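PTS-dependent dihydroxyacetone kinase operon regulatory protein (Escherichia coli, PDB 4LRZ) activates transcription of the dhaKLM operon from a sigma-70 promoter and represses its own expression, this chain covering its presumed sensor region. Local coordinates at residues A147-I161 against T178-L190. Numbering follows the deposited sequence. Where two conformers were deposited one is given.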
loop_
_atom_site.group_PDB
_atom_site.type_symbol
_atom_site.label_atom_id
_atom_site.label_comp_id
_atom_site.label_asym_id
_atom_site.label_seq_id
_atom_site.Cartn_x
_atom_site.Cartn_y
_atom_site.Cartn_z
ATOM N N ALA F 147 19.577 11.867 -3.577
ATOM C CA ALA F 147 18.161 12.163 -3.710
ATOM C C ALA F 147 17.468 11.148 -4.584
ATOM O O ALA F 147 18.060 10.521 -5.494
ATOM C CB ALA F 147 17.959 13.591 -4.253
ATOM N N THR F 148 16.190 10.991 -4.321
ATOM C CA THR F 148 15.406 10.111 -5.132
ATOM C C THR F 148 14.074 10.798 -5.308
ATOM O O THR F 148 13.550 11.340 -4.353
ATOM C CB THR F 148 15.215 8.727 -4.412
ATOM O OG1 THR F 148 16.512 8.133 -4.194
ATOM C CG2 THR F 148 14.399 7.795 -5.254
ATOM N N PRO F 149 13.500 10.736 -6.512
ATOM C CA PRO F 149 12.190 11.303 -6.685
ATOM C C PRO F 149 11.091 10.363 -6.148
ATOM O O PRO F 149 11.282 9.143 -6.129
ATOM C CB PRO F 149 12.084 11.439 -8.210
ATOM C CG PRO F 149 12.913 10.357 -8.759
ATOM C CD PRO F 149 14.060 10.249 -7.796
ATOM N N LEU F 150 9.957 10.930 -5.736
ATOM C CA LEU F 150 8.839 10.076 -5.452
ATOM C C LEU F 150 7.568 10.415 -6.183
ATOM O O LEU F 150 7.331 11.575 -6.599
ATOM C CB LEU F 150 8.588 9.937 -3.960
ATOM C CG LEU F 150 7.749 10.947 -3.225
ATOM C CD1 LEU F 150 6.641 10.149 -2.648
ATOM C CD2 LEU F 150 8.630 11.505 -2.120
ATOM N N PHE F 151 6.739 9.384 -6.299
ATOM C CA PHE F 151 5.596 9.418 -7.203
ATOM C C PHE F 151 4.216 9.233 -6.565
ATOM O O PHE F 151 4.070 8.578 -5.562
ATOM C CB PHE F 151 5.840 8.456 -8.373
ATOM C CG PHE F 151 7.109 8.767 -9.157
ATOM C CD1 PHE F 151 7.107 9.739 -10.155
ATOM C CD2 PHE F 151 8.321 8.095 -8.865
ATOM C CE1 PHE F 151 8.313 10.052 -10.899
ATOM C CE2 PHE F 151 9.513 8.364 -9.592
ATOM C CZ PHE F 151 9.512 9.351 -10.609
ATOM N N ASP F 152 3.224 9.834 -7.197
ATOM C CA ASP F 152 1.812 9.804 -6.822
ATOM C C ASP F 152 1.199 8.453 -6.486
ATOM O O ASP F 152 1.888 7.461 -6.198
ATOM C CB ASP F 152 0.967 10.388 -7.990
ATOM C CG ASP F 152 0.684 11.815 -7.797
ATOM O OD1 ASP F 152 0.975 12.275 -6.676
ATOM O OD2 ASP F 152 0.194 12.496 -8.726
ATOM N N SER F 153 -0.131 8.479 -6.504
ATOM C CA SER F 153 -0.996 7.315 -6.481
ATOM C C SER F 153 -1.199 6.956 -7.973
ATOM O O SER F 153 -1.468 5.827 -8.334
ATOM C CB SER F 153 -2.333 7.707 -5.794
ATOM O OG SER F 153 -2.258 9.008 -5.126
ATOM N N LYS F 154 -0.979 7.943 -8.831
ATOM C CA LYS F 154 -1.370 7.933 -10.236
ATOM C C LYS F 154 -0.142 8.060 -11.131
ATOM O O LYS F 154 -0.258 8.321 -12.332
ATOM C CB LYS F 154 -2.327 9.122 -10.490
ATOM C CG LYS F 154 -3.634 9.124 -9.633
ATOM C CD LYS F 154 -4.788 8.243 -10.235
ATOM C CE LYS F 154 -5.269 7.090 -9.284
ATOM N NZ LYS F 154 -5.681 7.523 -7.901
ATOM N N GLY F 155 1.039 7.936 -10.527
ATOM C CA GLY F 155 2.298 7.788 -11.253
ATOM C C GLY F 155 3.138 9.006 -11.595
ATOM O O GLY F 155 4.189 8.849 -12.214
ATOM N N ARG F 156 2.703 10.219 -11.232
ATOM C CA ARG F 156 3.531 11.408 -11.544
ATOM C C ARG F 156 4.324 11.916 -10.358
ATOM O O ARG F 156 4.071 11.528 -9.214
ATOM C CB ARG F 156 2.739 12.568 -12.183
ATOM C CG ARG F 156 1.352 12.830 -11.620
ATOM C CD ARG F 156 1.067 14.351 -11.528
ATOM N NE ARG F 156 -0.184 14.708 -12.194
ATOM C CZ ARG F 156 -1.406 14.542 -11.680
ATOM N NH1 ARG F 156 -2.490 14.889 -12.404
ATOM N NH2 ARG F 156 -1.552 14.022 -10.454
ATOM N N LEU F 157 5.273 12.799 -10.665
ATOM C CA LEU F 157 6.257 13.286 -9.712
ATOM C C LEU F 157 5.578 14.190 -8.683
ATOM O O LEU F 157 4.738 15.038 -9.000
ATOM C CB LEU F 157 7.413 13.988 -10.429
ATOM C CG LEU F 157 8.468 14.799 -9.662
ATOM C CD1 LEU F 157 9.540 13.916 -9.099
ATOM C CD2 LEU F 157 9.073 15.837 -10.619
ATOM N N THR F 158 5.920 13.972 -7.435
ATOM C CA THR F 158 5.222 14.670 -6.355
ATOM C C THR F 158 6.204 15.215 -5.341
ATOM O O THR F 158 5.869 16.080 -4.545
ATOM C CB THR F 158 4.017 13.831 -5.804
ATOM O OG1 THR F 158 3.092 14.709 -5.153
ATOM C CG2 THR F 158 4.413 12.553 -4.909
ATOM N N GLY F 159 7.460 14.783 -5.439
ATOM C CA GLY F 159 8.480 15.269 -4.522
ATOM C C GLY F 159 9.767 14.509 -4.611
ATOM O O GLY F 159 9.930 13.657 -5.527
ATOM N N THR F 160 10.671 14.785 -3.656
ATOM C CA THR F 160 12.035 14.222 -3.667
ATOM C C THR F 160 12.495 14.032 -2.230
ATOM O O THR F 160 12.225 14.874 -1.376
ATOM C CB THR F 160 13.058 15.190 -4.355
ATOM O OG1 THR F 160 12.750 15.294 -5.746
ATOM C CG2 THR F 160 14.496 14.662 -4.203
ATOM N N ILE F 161 13.213 12.936 -1.965
ATOM C CA ILE F 161 13.772 12.692 -0.630
ATOM C C ILE F 161 15.252 12.849 -0.794
ATOM O O ILE F 161 15.849 12.223 -1.659
ATOM C CB ILE F 161 13.493 11.241 -0.089
ATOM C CG1 ILE F 161 11.986 10.955 -0.004
ATOM C CG2 ILE F 161 14.134 11.001 1.323
ATOM C CD1 ILE F 161 11.212 11.794 1.043
ATOM N N THR F 178 17.693 6.795 0.620
ATOM C CA THR F 178 16.752 7.775 0.084
ATOM C C THR F 178 15.812 7.043 -0.876
ATOM O O THR F 178 14.609 7.256 -0.836
ATOM C CB THR F 178 17.443 9.036 -0.593
ATOM O OG1 THR F 178 17.990 8.682 -1.868
ATOM C CG2 THR F 178 18.538 9.611 0.287
ATOM N N LEU F 179 16.359 6.154 -1.705
ATOM C CA LEU F 179 15.522 5.370 -2.588
ATOM C C LEU F 179 14.429 4.545 -1.874
ATOM O O LEU F 179 13.230 4.570 -2.215
ATOM C CB LEU F 179 16.408 4.476 -3.462
ATOM C CG LEU F 179 15.814 3.393 -4.353
ATOM C CD1 LEU F 179 15.223 3.970 -5.595
ATOM C CD2 LEU F 179 16.876 2.437 -4.714
ATOM N N ALA F 180 14.828 3.833 -0.854
ATOM C CA ALA F 180 13.891 2.993 -0.136
ATOM C C ALA F 180 12.826 3.832 0.577
ATOM O O ALA F 180 11.655 3.422 0.639
ATOM C CB ALA F 180 14.666 2.137 0.850
ATOM N N ILE F 181 13.228 4.982 1.136
ATOM C CA ILE F 181 12.284 5.906 1.783
ATOM C C ILE F 181 11.363 6.557 0.748
ATOM O O ILE F 181 10.163 6.600 0.953
ATOM C CB ILE F 181 12.967 6.951 2.631
ATOM C CG1 ILE F 181 13.598 6.293 3.850
ATOM C CG2 ILE F 181 12.007 8.015 3.088
ATOM C CD1 ILE F 181 14.587 7.210 4.543
ATOM N N ALA F 182 11.895 6.983 -0.392
ATOM C CA ALA F 182 10.987 7.510 -1.463
ATOM C C ALA F 182 10.010 6.472 -1.898
ATOM O O ALA F 182 8.827 6.752 -2.047
ATOM C CB ALA F 182 11.740 8.108 -2.729
ATOM N N ARG F 183 10.478 5.260 -2.119
ATOM C CA ARG F 183 9.513 4.204 -2.466
ATOM C C ARG F 183 8.475 3.845 -1.404
ATOM O O ARG F 183 7.322 3.518 -1.730
ATOM C CB ARG F 183 10.198 2.994 -3.046
ATOM C CG ARG F 183 10.080 3.095 -4.578
ATOM C CD ARG F 183 11.397 2.907 -5.318
ATOM N NE ARG F 183 11.849 1.520 -5.258
ATOM C CZ ARG F 183 12.611 0.930 -6.185
ATOM N NH1 ARG F 183 13.020 1.592 -7.279
ATOM N NH2 ARG F 183 12.966 -0.328 -6.007
ATOM N N GLU F 184 8.865 3.956 -0.139
ATOM C CA GLU F 184 7.961 3.694 0.957
ATOM C C GLU F 184 6.882 4.768 1.021
ATOM O O GLU F 184 5.716 4.431 1.089
ATOM C CB GLU F 184 8.747 3.583 2.272
ATOM C CG GLU F 184 7.986 4.035 3.513
ATOM C CD GLU F 184 8.673 3.634 4.838
ATOM O OE1 GLU F 184 7.938 3.093 5.698
ATOM O OE2 GLU F 184 9.908 3.866 5.034
ATOM N N VAL F 185 7.260 6.047 0.981
ATOM C CA VAL F 185 6.288 7.147 0.989
ATOM C C VAL F 185 5.332 7.052 -0.265
ATOM O O VAL F 185 4.096 7.082 -0.148
ATOM C CB VAL F 185 7.008 8.515 1.091
ATOM C CG1 VAL F 185 6.016 9.632 1.245
ATOM C CG2 VAL F 185 7.993 8.534 2.279
ATOM N N GLY F 186 5.905 6.865 -1.444
ATOM C CA GLY F 186 5.127 6.503 -2.629
ATOM C C GLY F 186 4.096 5.418 -2.387
ATOM O O GLY F 186 2.871 5.606 -2.620
ATOM N N ASN F 187 4.515 4.290 -1.865
ATOM C CA ASN F 187 3.566 3.215 -1.737
ATOM C C ASN F 187 2.491 3.523 -0.703
ATOM O O ASN F 187 1.364 3.041 -0.821
ATOM C CB ASN F 187 4.271 1.891 -1.495
ATOM C CG ASN F 187 5.053 1.437 -2.709
ATOM O OD1 ASN F 187 4.685 1.742 -3.849
ATOM N ND2 ASN F 187 6.146 0.750 -2.480
ATOM N N LEU F 188 2.841 4.346 0.275
ATOM C CA LEU F 188 1.884 4.711 1.266
ATOM C C LEU F 188 0.822 5.625 0.659
ATOM O O LEU F 188 -0.316 5.580 1.084
ATOM C CB LEU F 188 2.563 5.378 2.416
ATOM C CG LEU F 188 2.860 4.673 3.741
ATOM C CD1 LEU F 188 2.317 3.290 3.946
ATOM C CD2 LEU F 188 4.338 4.827 4.099
ATOM N N LEU F 189 1.189 6.447 -0.325
ATOM C CA LEU F 189 0.202 7.292 -0.993
ATOM C C LEU F 189 -0.712 6.385 -1.790
ATOM O O LEU F 189 -1.921 6.573 -1.814
ATOM C CB LEU F 189 0.836 8.347 -1.897
ATOM C CG LEU F 189 1.614 9.472 -1.184
ATOM C CD1 LEU F 189 2.449 10.260 -2.213
ATOM C CD2 LEU F 189 0.708 10.418 -0.391
ATOM N N LEU F 190 -0.139 5.376 -2.406
ATOM C CA LEU F 190 -0.925 4.373 -3.098
ATOM C C LEU F 190 -1.901 3.601 -2.187
ATOM O O LEU F 190 -3.050 3.320 -2.610
ATOM C CB LEU F 190 0.022 3.393 -3.792
ATOM C CG LEU F 190 -0.609 2.235 -4.549
ATOM C CD1 LEU F 190 -1.278 2.789 -5.778
ATOM C CD2 LEU F 190 0.500 1.227 -4.943
#
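Strand 147-151, which touches helix 178-190 from A147 to F151, runs almost parallel to it at 7° and 7.2 Å between axes, while its hairpin partner 157-161 crosses the same helix at 151°. This is the GAF domain of the presumed sensor region, a five-stranded antiparallel sheet of order 2-1-5-4-3 with the first part of the long helix 174-211 packed on one face, and it illustrates how a small side chain facing the sheet lets backbone and side chains come close. A182 is the example: its CB lies 3.6 Å from P149 O and 3.8 Å from L150 CB, with I161 CG1 coming in from the neighbouring strand. At one end of the interface the hydroxyls of T148 and T178 share a hydrogen bond, OG1 to OG1 2.8 Å, and T178 OG1 is also bonded to L175 O in the preceding helical turn. The chi1 of T148, -60°, sets OG1 beside its own backbone N and sends CG2 against A182 CB at 3.7 Å. A valine in its place would probably leave T178 OG1 without its hydroxyl partner across the interface. I161 CG2 meets I181 CG2 at about a right angle between the side chains. Further along, T158 and G159 both face L150 in a classic beta bulge, and T158 CG2 reaches L189 CD1 tip to tip, while T158 OG1 is bonded to K50. L150 puts CG between its backbone N and carbonyl carbon, and its CD1 rests 4.0 Å from V185 CG1 and 3.6 Å from the backbone N of G186.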